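Local coordinates for extracellular ligand-binding receptor (Desulfohalobium retbaense DSM 5692, PDB 5ERE), which binds 2-oxo-4-methylpentanoic acid (ketoleucine) in a domain of the leucine-binding protein family and probably serves as an extracellular receptor for small solutes, at residues A[106-110]-A[258-262]; A[230-234]-A[253-257]; A[237-241]-A[290-294]. The contacts are given in a common frame with arbitrary orientation. Numbering follows the deposited sequence.

Contact 1: A[106-110]-A[258-262]. With EDO (1,2-ethanediol), chain G.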
ATOM      1  N   ILE A 106       7.571  10.861 -17.734  1.00 37.03           N
ATOM      2  CA  ILE A 106       7.137  11.086 -16.393  1.00 36.81           C
ATOM      3  C   ILE A 106       5.721  10.529 -16.317  1.00 30.60           C
ATOM      4  O   ILE A 106       4.960  10.696 -17.242  1.00 33.03           O
ATOM      5  CB  ILE A 106       7.152  12.585 -16.043  1.00 33.44           C
ATOM      6  CG1 ILE A 106       8.599  13.083 -15.898  1.00 27.36           C
ATOM      7  CG2 ILE A 106       6.318  12.885 -14.775  1.00 30.87           C
ATOM      8  CD1 ILE A 106       9.323  12.598 -14.642  1.00 33.78           C
ATOM      9  N   ARG A 107       5.393   9.890 -15.211  1.00 31.54           N
ATOM     10  CA  ARG A 107       4.062   9.315 -15.041  1.00 32.85           C
ATOM     11  C   ARG A 107       3.355   9.815 -13.779  1.00 29.04           C
ATOM     12  O   ARG A 107       3.864   9.670 -12.669  1.00 32.55           O
ATOM     13  CB  ARG A 107       4.147   7.804 -14.994  1.00 38.83           C
ATOM     14  CG  ARG A 107       2.814   7.221 -14.577  1.00 39.38           C
ATOM     15  CD  ARG A 107       2.742   5.744 -14.807  1.00 35.16           C
ATOM     16  NE  ARG A 107       3.674   4.970 -13.998  1.00 43.50           N
ATOM     17  CZ  ARG A 107       3.512   3.684 -13.708  1.00 44.71           C
ATOM     18  NH1 ARG A 107       2.419   3.032 -14.136  1.00 41.36           N
ATOM     19  NH2 ARG A 107       4.427   3.055 -12.968  1.00 36.83           N
ATOM     20  N   LEU A 108       2.158  10.356 -13.956  1.00 33.43           N
ATOM     21  CA  LEU A 108       1.379  10.865 -12.843  1.00 28.99           C
ATOM     22  C   LEU A 108       0.460   9.816 -12.210  1.00 36.07           C
ATOM     23  O   LEU A 108      -0.086  10.058 -11.146  1.00 36.10           O
ATOM     24  CB  LEU A 108       0.527  12.053 -13.297  1.00 36.56           C
ATOM     25  CG  LEU A 108       1.182  13.424 -13.134  1.00 33.84           C
ATOM     26  CD1 LEU A 108       2.129  13.613 -14.221  1.00 36.66           C
ATOM     27  CD2 LEU A 108       0.110  14.547 -13.175  1.00 32.16           C
ATOM     28  N   THR A 109       0.329   8.655 -12.841  1.00 32.10           N
ATOM     29  CA  THR A 109      -0.596   7.605 -12.353  1.00 35.28           C
ATOM     30  C   THR A 109       0.158   6.586 -11.513  1.00 32.10           C
ATOM     31  O   THR A 109       1.182   6.053 -11.945  1.00 36.10           O
ATOM     32  CB  THR A 109      -1.277   6.890 -13.538  1.00 32.49           C
ATOM     33  OG1 THR A 109      -1.753   7.857 -14.484  1.00 36.45           O
ATOM     34  CG2 THR A 109      -2.395   5.932 -13.099  1.00 29.31           C
ATOM     35  N   VAL A 110      -0.346   6.313 -10.319  1.00 28.12           N
ATOM     36  CA  VAL A 110       0.185   5.247  -9.491  1.00 30.12           C
ATOM     37  C   VAL A 110       0.017   3.906 -10.210  1.00 35.15           C
ATOM     38  O   VAL A 110      -1.029   3.620 -10.790  1.00 34.41           O
ATOM     39  CB  VAL A 110      -0.485   5.207  -8.104  1.00 41.85           C
ATOM     40  CG1 VAL A 110      -0.151   3.914  -7.355  1.00 33.20           C
ATOM     41  CG2 VAL A 110      -0.026   6.397  -7.253  1.00 35.98           C
ATOM     42  N   GLU A 258      -6.083  14.634 -12.017  1.00 30.24           N
ATOM     43  CA  GLU A 258      -4.744  14.334 -12.466  1.00 27.97           C
ATOM     44  C   GLU A 258      -4.275  15.250 -13.593  1.00 31.38           C
ATOM     45  O   GLU A 258      -3.112  15.661 -13.638  1.00 34.18           O
ATOM     46  CB  GLU A 258      -4.657  12.867 -12.961  1.00 30.00           C
ATOM     47  CG  GLU A 258      -3.266  12.472 -13.436  1.00 29.94           C
ATOM     48  CD  GLU A 258      -3.220  11.050 -14.058  1.00 37.09           C
ATOM     49  OE1 GLU A 258      -4.076  10.749 -14.938  1.00 38.89           O
ATOM     50  OE2 GLU A 258      -2.320  10.267 -13.663  1.00 37.02           O
ATOM     51  N   ALA A 259      -5.156  15.477 -14.551  1.00 30.01           N
ATOM     52  CA  ALA A 259      -4.813  16.251 -15.710  1.00 27.86           C
ATOM     53  C   ALA A 259      -4.630  17.732 -15.295  1.00 35.98           C
ATOM     54  O   ALA A 259      -3.742  18.398 -15.808  1.00 29.47           O
ATOM     55  CB  ALA A 259      -5.853  16.117 -16.773  1.00 36.80           C
ATOM     56  N   TYR A 260      -5.418  18.203 -14.331  1.00 29.42           N
ATOM     57  CA  TYR A 260      -5.250  19.537 -13.802  1.00 29.73           C
ATOM     58  C   TYR A 260      -3.865  19.705 -13.147  1.00 40.60           C
ATOM     59  O   TYR A 260      -3.198  20.728 -13.358  1.00 34.55           O
ATOM     60  CB  TYR A 260      -6.366  19.881 -12.776  1.00 30.74           C
ATOM     61  CG  TYR A 260      -6.192  21.229 -12.138  1.00 38.06           C
ATOM     62  CD1 TYR A 260      -6.687  22.371 -12.755  1.00 45.53           C
ATOM     63  CD2 TYR A 260      -5.524  21.373 -10.917  1.00 42.93           C
ATOM     64  CE1 TYR A 260      -6.518  23.648 -12.175  1.00 40.36           C
ATOM     65  CE2 TYR A 260      -5.351  22.641 -10.333  1.00 45.07           C
ATOM     66  CZ  TYR A 260      -5.854  23.762 -10.964  1.00 42.74           C
ATOM     67  OH  TYR A 260      -5.708  25.010 -10.387  1.00 49.77           O
ATOM     68  N   ASP A 261      -3.425  18.741 -12.336  1.00 40.37           N
ATOM     69  CA  ASP A 261      -2.090  18.863 -11.728  1.00 32.46           C
ATOM     70  C   ASP A 261      -0.956  18.770 -12.748  1.00 36.61           C
ATOM     71  O   ASP A 261       0.101  19.418 -12.582  1.00 37.85           O
ATOM     72  CB  ASP A 261      -1.849  17.825 -10.642  1.00 34.72           C
ATOM     73  CG  ASP A 261      -2.532  18.163  -9.334  1.00 40.91           C
ATOM     74  OD1 ASP A 261      -3.225  19.203  -9.268  1.00 41.44           O
ATOM     75  OD2 ASP A 261      -2.374  17.374  -8.371  1.00 43.10           O
ATOM     76  N   LEU A 262      -1.150  17.998 -13.797  1.00 38.94           N
ATOM     77  CA  LEU A 262      -0.180  17.997 -14.875  1.00 37.27           C
ATOM     78  C   LEU A 262      -0.038  19.381 -15.490  1.00 34.95           C
ATOM     79  O   LEU A 262       1.080  19.835 -15.718  1.00 35.55           O
ATOM     80  CB  LEU A 262      -0.570  17.028 -15.970  1.00 31.82           C
ATOM     81  CG  LEU A 262       0.222  17.276 -17.264  1.00 41.29           C
ATOM     82  CD1 LEU A 262       1.678  17.031 -16.990  1.00 43.85           C
ATOM     83  CD2 LEU A 262      -0.259  16.352 -18.305  1.00 49.55           C
TER
HETATM   84  C1  EDO G 606       3.691  -1.029 -12.500  1.00 46.00           C
HETATM   85  O1  EDO G 606       2.750  -1.866 -11.814  1.00 51.06           O
HETATM   86  C2  EDO G 606       3.237  -0.951 -13.943  1.00 53.19           C
HETATM   87  O2  EDO G 606       3.317   0.399 -14.411  1.00 58.48           O

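Contact 2: A[230-234]-A[253-257]. With COI (2-oxo-4-methylpentanoic acid), chain B.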
ATOM      1  N   THR A 230     -10.372   0.311  -4.866  1.00 42.49           N
ATOM      2  CA  THR A 230      -9.246   1.138  -4.465  1.00 35.77           C
ATOM      3  C   THR A 230      -9.252   2.433  -5.255  1.00 38.90           C
ATOM      4  O   THR A 230      -9.657   2.465  -6.417  1.00 32.85           O
ATOM      5  CB  THR A 230      -7.929   0.421  -4.645  1.00 37.35           C
ATOM      6  OG1 THR A 230      -7.902  -0.283  -5.884  1.00 40.62           O
ATOM      7  CG2 THR A 230      -7.711  -0.539  -3.516  1.00 37.59           C
ATOM      8  N   TYR A 231      -8.828   3.519  -4.602  1.00 40.45           N
ATOM      9  CA  TYR A 231      -8.935   4.837  -5.196  1.00 37.51           C
ATOM     10  C   TYR A 231      -7.950   5.836  -4.512  1.00 33.42           C
ATOM     11  O   TYR A 231      -7.740   5.757  -3.303  1.00 35.20           O
ATOM     12  CB  TYR A 231     -10.363   5.344  -5.076  1.00 39.85           C
ATOM     13  CG  TYR A 231     -10.658   6.495  -5.976  1.00 35.03           C
ATOM     14  CD1 TYR A 231     -10.908   6.290  -7.314  1.00 34.50           C
ATOM     15  CD2 TYR A 231     -10.686   7.792  -5.482  1.00 40.07           C
ATOM     16  CE1 TYR A 231     -11.155   7.345  -8.152  1.00 34.77           C
ATOM     17  CE2 TYR A 231     -10.939   8.860  -6.304  1.00 32.06           C
ATOM     18  CZ  TYR A 231     -11.167   8.640  -7.629  1.00 35.24           C
ATOM     19  OH  TYR A 231     -11.416   9.704  -8.434  1.00 32.85           O
ATOM     20  N   PRO A 232      -7.348   6.748  -5.287  1.00 30.20           N
ATOM     21  CA  PRO A 232      -6.521   7.824  -4.659  1.00 29.38           C
ATOM     22  C   PRO A 232      -7.237   8.603  -3.585  1.00 37.17           C
ATOM     23  O   PRO A 232      -8.403   8.923  -3.745  1.00 36.26           O
ATOM     24  CB  PRO A 232      -6.177   8.742  -5.824  1.00 34.96           C
ATOM     25  CG  PRO A 232      -6.339   7.886  -7.050  1.00 41.07           C
ATOM     26  CD  PRO A 232      -7.451   6.918  -6.742  1.00 34.65           C
ATOM     27  N   SER A 233      -6.561   8.911  -2.488  1.00 38.39           N
ATOM     28  CA  SER A 233      -7.278   9.483  -1.348  1.00 31.90           C
ATOM     29  C   SER A 233      -7.376  11.015  -1.286  1.00 39.99           C
ATOM     30  O   SER A 233      -7.582  11.543  -0.204  1.00 52.90           O
ATOM     31  CB  SER A 233      -6.639   9.022  -0.041  1.00 32.19           C
ATOM     32  OG  SER A 233      -5.453   9.716   0.189  1.00 44.24           O
ATOM     33  N   TYR A 234      -7.282  11.725  -2.405  1.00 41.26           N
ATOM     34  CA  TYR A 234      -7.325  13.203  -2.352  1.00 38.50           C
ATOM     35  C   TYR A 234      -8.685  13.662  -1.826  1.00 36.91           C
ATOM     36  O   TYR A 234      -9.703  13.019  -2.109  1.00 37.43           O
ATOM     37  CB  TYR A 234      -7.062  13.807  -3.737  1.00 34.70           C
ATOM     38  CG  TYR A 234      -8.062  13.411  -4.792  1.00 37.97           C
ATOM     39  CD1 TYR A 234      -9.323  14.008  -4.858  1.00 40.86           C
ATOM     40  CD2 TYR A 234      -7.748  12.440  -5.738  1.00 38.64           C
ATOM     41  CE1 TYR A 234     -10.248  13.620  -5.828  1.00 41.50           C
ATOM     42  CE2 TYR A 234      -8.660  12.068  -6.712  1.00 37.25           C
ATOM     43  CZ  TYR A 234      -9.899  12.640  -6.752  1.00 42.22           C
ATOM     44  OH  TYR A 234     -10.792  12.226  -7.729  1.00 46.80           O
ATOM     45  N   GLY A 253     -13.735  13.498 -11.953  1.00 35.03           N
ATOM     46  CA  GLY A 253     -13.142  12.361 -11.284  1.00 35.70           C
ATOM     47  C   GLY A 253     -11.623  12.377 -11.342  1.00 39.37           C
ATOM     48  O   GLY A 253     -11.017  13.410 -11.586  1.00 34.11           O
ATOM     49  N   PHE A 254     -11.021  11.213 -11.138  1.00 38.76           N
ATOM     50  CA  PHE A 254      -9.572  11.098 -11.023  1.00 31.18           C
ATOM     51  C   PHE A 254      -8.847  11.711 -12.194  1.00 34.69           C
ATOM     52  O   PHE A 254      -7.804  12.383 -12.035  1.00 34.13           O
ATOM     53  CB  PHE A 254      -9.124   9.621 -10.926  1.00 33.20           C
ATOM     54  CG  PHE A 254      -7.682   9.453 -11.209  1.00 33.45           C
ATOM     55  CD1 PHE A 254      -6.754   9.752 -10.231  1.00 30.16           C
ATOM     56  CD2 PHE A 254      -7.245   9.086 -12.465  1.00 31.24           C
ATOM     57  CE1 PHE A 254      -5.395   9.672 -10.492  1.00 34.29           C
ATOM     58  CE2 PHE A 254      -5.895   9.005 -12.738  1.00 32.27           C
ATOM     59  CZ  PHE A 254      -4.970   9.301 -11.748  1.00 27.41           C
ATOM     60  N   PHE A 255      -9.360  11.452 -13.386  1.00 33.56           N
ATOM     61  CA  PHE A 255      -8.597  11.822 -14.563  1.00 34.21           C
ATOM     62  C   PHE A 255      -8.532  13.330 -14.763  1.00 38.22           C
ATOM     63  O   PHE A 255      -7.502  13.834 -15.159  1.00 35.73           O
ATOM     64  CB  PHE A 255      -9.178  11.165 -15.787  1.00 32.99           C
ATOM     65  CG  PHE A 255      -9.181   9.665 -15.695  1.00 37.83           C
ATOM     66  CD1 PHE A 255      -8.081   8.940 -16.110  1.00 37.17           C
ATOM     67  CD2 PHE A 255     -10.282   8.987 -15.159  1.00 28.42           C
ATOM     68  CE1 PHE A 255      -8.059   7.537 -16.026  1.00 32.66           C
ATOM     69  CE2 PHE A 255     -10.263   7.575 -15.062  1.00 32.52           C
ATOM     70  CZ  PHE A 255      -9.145   6.860 -15.497  1.00 34.77           C
ATOM     71  N   GLY A 256      -9.643  14.018 -14.527  1.00 35.81           N
ATOM     72  CA  GLY A 256      -9.647  15.472 -14.483  1.00 34.23           C
ATOM     73  C   GLY A 256      -8.668  16.028 -13.457  1.00 34.90           C
ATOM     74  O   GLY A 256      -7.878  16.926 -13.760  1.00 34.13           O
ATOM     75  N   VAL A 257      -8.726  15.502 -12.240  1.00 35.00           N
ATOM     76  CA  VAL A 257      -7.883  15.978 -11.141  1.00 35.62           C
ATOM     77  C   VAL A 257      -6.410  15.810 -11.511  1.00 35.26           C
ATOM     78  O   VAL A 257      -5.588  16.730 -11.346  1.00 29.25           O
ATOM     79  CB  VAL A 257      -8.189  15.207  -9.825  1.00 36.51           C
ATOM     80  CG1 VAL A 257      -7.137  15.507  -8.722  1.00 27.90           C
ATOM     81  CG2 VAL A 257      -9.587  15.504  -9.347  1.00 38.01           C
TER
HETATM   82  C1  COI B 601      -5.093   3.180 -17.276  1.00 36.97           C
HETATM   83  O1  COI B 601      -4.611   2.690 -18.332  1.00 37.44           O
HETATM   84  O2  COI B 601      -4.491   3.120 -16.175  1.00 38.38           O
HETATM   85  C2  COI B 601      -6.392   3.905 -17.366  1.00 41.90           C
HETATM   86  O3  COI B 601      -6.908   4.363 -16.364  1.00 38.78           O
HETATM   87  C3  COI B 601      -6.967   4.050 -18.755  1.00 42.07           C
HETATM   88  C4  COI B 601      -8.337   4.624 -18.687  1.00 50.08           C
HETATM   89  C5  COI B 601      -8.611   5.292 -20.018  1.00 44.57           C
HETATM   90  C6  COI B 601      -9.252   3.442 -18.401  1.00 45.60           C

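Contact 3: A[237-241]-A[290-294]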
ATOM      1  N   ASP A 237     -11.537  19.289  -1.156  1.00 56.32           N
ATOM      2  CA  ASP A 237     -11.454  20.679  -0.734  1.00 61.51           C
ATOM      3  C   ASP A 237     -10.682  21.563  -1.689  1.00 57.78           C
ATOM      4  O   ASP A 237     -10.690  22.783  -1.548  1.00 60.53           O
ATOM      5  CB  ASP A 237     -10.847  20.758   0.663  1.00 70.52           C
ATOM      6  CG  ASP A 237     -11.776  20.175   1.724  1.00 86.85           C
ATOM      7  OD1 ASP A 237     -12.988  20.021   1.434  1.00 84.33           O
ATOM      8  OD2 ASP A 237     -11.302  19.870   2.841  1.00 99.15           O
ATOM      9  N   HIS A 238     -10.049  20.977  -2.688  1.00 51.55           N
ATOM     10  CA  HIS A 238      -9.243  21.781  -3.592  1.00 51.97           C
ATOM     11  C   HIS A 238     -10.149  22.628  -4.489  1.00 46.00           C
ATOM     12  O   HIS A 238     -11.162  22.126  -4.960  1.00 46.49           O
ATOM     13  CB  HIS A 238      -8.338  20.882  -4.441  1.00 39.01           C
ATOM     14  CG  HIS A 238      -7.269  21.634  -5.159  1.00 33.31           C
ATOM     15  ND1 HIS A 238      -7.494  22.277  -6.356  1.00 40.31           N
ATOM     16  CD2 HIS A 238      -5.969  21.854  -4.854  1.00 40.71           C
ATOM     17  CE1 HIS A 238      -6.381  22.873  -6.754  1.00 41.62           C
ATOM     18  NE2 HIS A 238      -5.440  22.627  -5.862  1.00 43.98           N
ATOM     19  N   PRO A 239      -9.792  23.907  -4.728  1.00 39.81           N
ATOM     20  CA  PRO A 239     -10.577  24.807  -5.581  1.00 35.80           C
ATOM     21  C   PRO A 239     -10.884  24.327  -7.002  1.00 40.52           C
ATOM     22  O   PRO A 239     -11.816  24.844  -7.603  1.00 40.55           O
ATOM     23  CB  PRO A 239      -9.690  26.057  -5.662  1.00 38.96           C
ATOM     24  CG  PRO A 239      -8.928  26.035  -4.414  1.00 45.35           C
ATOM     25  CD  PRO A 239      -8.629  24.615  -4.152  1.00 42.53           C
ATOM     26  N   PHE A 240     -10.092  23.404  -7.538  1.00 39.02           N
ATOM     27  CA  PHE A 240     -10.340  22.833  -8.853  1.00 42.95           C
ATOM     28  C   PHE A 240     -11.665  22.073  -8.912  1.00 37.41           C
ATOM     29  O   PHE A 240     -12.372  22.208  -9.886  1.00 46.97           O
ATOM     30  CB  PHE A 240      -9.218  21.877  -9.253  1.00 47.60           C
ATOM     31  CG  PHE A 240      -9.527  21.060 -10.491  1.00 37.24           C
ATOM     32  CD1 PHE A 240      -9.513  21.643 -11.747  1.00 40.96           C
ATOM     33  CD2 PHE A 240      -9.867  19.739 -10.387  1.00 43.39           C
ATOM     34  CE1 PHE A 240      -9.811  20.888 -12.880  1.00 40.66           C
ATOM     35  CE2 PHE A 240     -10.147  18.986 -11.510  1.00 42.59           C
ATOM     36  CZ  PHE A 240     -10.116  19.571 -12.752  1.00 32.76           C
HETATM   37  N   MSE A 241     -11.975  21.289  -7.882  1.00 34.49           N
HETATM   38  CA  MSE A 241     -13.236  20.505  -7.816  1.00 36.01           C
HETATM   39  C   MSE A 241     -14.437  21.400  -8.110  1.00 40.61           C
HETATM   40  O   MSE A 241     -15.210  21.170  -9.027  1.00 36.31           O
HETATM   41  CB  MSE A 241     -13.460  19.887  -6.427  1.00 41.32           C
HETATM   42  CG  MSE A 241     -12.312  19.181  -5.833  1.00 56.74           C
HETATM   43 SE   MSE A 241     -11.822  17.736  -6.971  0.80 81.22          SE
HETATM   44  CE  MSE A 241      -9.988  18.334  -6.976  1.00 37.54           C
ATOM     45  N   THR A 290       2.269  19.561  -4.319  1.00 28.74           N
ATOM     46  CA  THR A 290       1.005  19.531  -3.639  1.00 38.15           C
ATOM     47  C   THR A 290       0.026  20.249  -4.536  1.00 37.03           C
ATOM     48  O   THR A 290       0.324  21.284  -5.094  1.00 43.82           O
ATOM     49  CB  THR A 290       1.108  20.154  -2.244  1.00 49.73           C
ATOM     50  OG1 THR A 290       1.940  19.304  -1.431  1.00 46.57           O
ATOM     51  CG2 THR A 290      -0.256  20.265  -1.600  1.00 53.57           C
ATOM     52  N   GLY A 291      -1.124  19.627  -4.746  1.00 37.35           N
ATOM     53  CA  GLY A 291      -2.047  20.091  -5.756  1.00 31.75           C
ATOM     54  C   GLY A 291      -3.364  19.357  -5.584  1.00 31.13           C
ATOM     55  O   GLY A 291      -3.681  18.880  -4.504  1.00 33.81           O
ATOM     56  N   ALA A 292      -4.124  19.269  -6.658  1.00 36.60           N
ATOM     57  CA  ALA A 292      -5.464  18.740  -6.570  1.00 31.20           C
ATOM     58  C   ALA A 292      -5.457  17.267  -6.197  1.00 36.03           C
ATOM     59  O   ALA A 292      -6.401  16.795  -5.515  1.00 32.49           O
ATOM     60  CB  ALA A 292      -6.214  18.966  -7.876  1.00 37.60           C
ATOM     61  N   LEU A 293      -4.389  16.547  -6.578  1.00 33.92           N
ATOM     62  CA  LEU A 293      -4.250  15.124  -6.224  1.00 36.84           C
ATOM     63  C   LEU A 293      -3.724  14.942  -4.825  1.00 42.40           C
ATOM     64  O   LEU A 293      -3.434  13.829  -4.417  1.00 38.98           O
ATOM     65  CB  LEU A 293      -3.275  14.406  -7.148  1.00 27.86           C
ATOM     66  CG  LEU A 293      -3.632  14.054  -8.571  1.00 28.68           C
ATOM     67  CD1 LEU A 293      -2.299  13.703  -9.347  1.00 38.70           C
ATOM     68  CD2 LEU A 293      -4.565  12.846  -8.518  1.00 38.06           C
ATOM     69  N   GLY A 294      -3.489  16.045  -4.127  1.00 34.17           N
ATOM     70  CA  GLY A 294      -2.899  15.965  -2.808  1.00 35.89           C
ATOM     71  C   GLY A 294      -1.388  16.074  -2.929  1.00 35.18           C
ATOM     72  O   GLY A 294      -0.886  16.655  -3.875  1.00 38.28           O
TER

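Contact 1: A[106-110]-A[258-262]
Next to the ketoleucine pocket, where the chain leaves strand 106-107, T109 is tied to helix 254-271 by a short hydrogen bond. T109 OG1 donates to E258 OE2 at 2.6 Å, with E258 reaching across in an extended conformation (chi1 and chi2 both t). The same OE2 comes within 3.2 Å of L108 C, so the glutamate end sits tight against the backbone of the turn. Its other oxygen, OE1, accepts from the backbone N of G93, while T109 OG1 also meets S94 N; both G93 and S94 line the ligand pocket, and the T109 side chain itself is about 5 Å from the ketoleucine. This is the edge of the five-stranded parallel sheet of one lobe of the periplasmic-binding-protein fold, and just beyond it the chain runs into helix 112-123. One helical turn further on, at L262, the contact turns apolar: L108 points toward the helix, its CD2 packs 3.8 Å from L262 CB, and both leucines touch V90 of strand 88-92. R107 turns its CB away from the helix, forms a salt bridge with D303, and from NH1 donates to O2 of an ethanediol molecule at 2.8 Å, a guest probably from the crystallisation liquor.

Contact 2: A[230-234]-A[253-257]
F254, Y234 and V257 carry most of this contact, in which the end of strand 228-232 and the turn after it meet the first turn of helix 254-271. Y234 points toward the helix and turns one face of its ring to V257: CG1 stands 4.3 Å from the ring centroid and 10° off the normal, a CH-pi contact, while V257 CG2 comes within 3.8 Å of Y234 OH. F254 takes the next place along, its CD1 3.7 Å from P232 CG and its CB 4.0 Å from Y231 CZ. In the periplasmic-binding-protein fold the strand belongs to the mixed sheet of one lobe, whereas the helix packs on the parallel sheet of the other, consistent with a place where the two lobes meet. The two tyrosine hydroxyls hydrogen-bond to each other, Y231 OH to Y234 OH at 2.7 Å, close to the helix start. Y231 OH is also 3.1 Å from F254 N, but at an angle too poor for a bond. G253, at the N-cap position, donates its N to E20. On another side of the helix F255 turns its CB away from the strand and sets its ring edge against the ketoleucine, CE1 lying 3.4 Å from COI O3.

Contact 3: A[237-241]-A[290-294]
D237 is poorly ordered and leads into H238, the residue of this segment with the most surface covered. H238 is the N-cap of helix 239-248, and its ring is used twice. Its ND1 accepts from F240 N at 3.1 Å, with a nearly straight N-H...acceptor angle of 167°, while one face is turned to the tight turn after strand 288-291. Over that face sits A292, whose CB lies 3.9 Å from the H238 ring centroid and 11° off the normal, a CH-pi contact; H238 CD2 also comes within 3.6 Å of A292 CA and 3.7 Å of G291 C. F240 adds a looser touch, its CB 4.4 Å from A292 CB, and its ring meets Y260 of helix 254-271. M241, present as selenomethionine, donates its N to H238 O at 3.1 Å and brings its CE 3.9 Å from A292 CB. The partner is a type I turn from G291 to G294, closed by G294 N to G291 O at 2.9 Å and G291 N to G294 O at 3.1 Å, which joins antiparallel strands 288-291 and 296-298. The capping bond stays within residues 237-241 and the turn's A292 N and L293 N are taken by D261, so what passes between these two segments is van der Waals and CH-pi contact, with the small A292 methyl allowing the close fit against the imidazole.

Contacts 1 and 2 use successive turns of helix 254-271 and are buried throughout, with centres 10 Å apart; contact 3 lies nearer the surface, where H238 and G291 are partly exposed. Beside the ligand pocket, contact 1 is the one whose segments share a hydrogen bond; contact 2, probably where the lobes meet, relies on aromatic and apolar side chains, and contact 3 on an alanine against an imidazole. The helix joins all three: D261 from contact 1 holds the backbone N atoms of A292 and L293 with its carboxylate, while V257 from contact 2 presses on A292 through CG1, 3.5 Å from A292 C. Y260 and F240 close the gap between contacts 1 and 3.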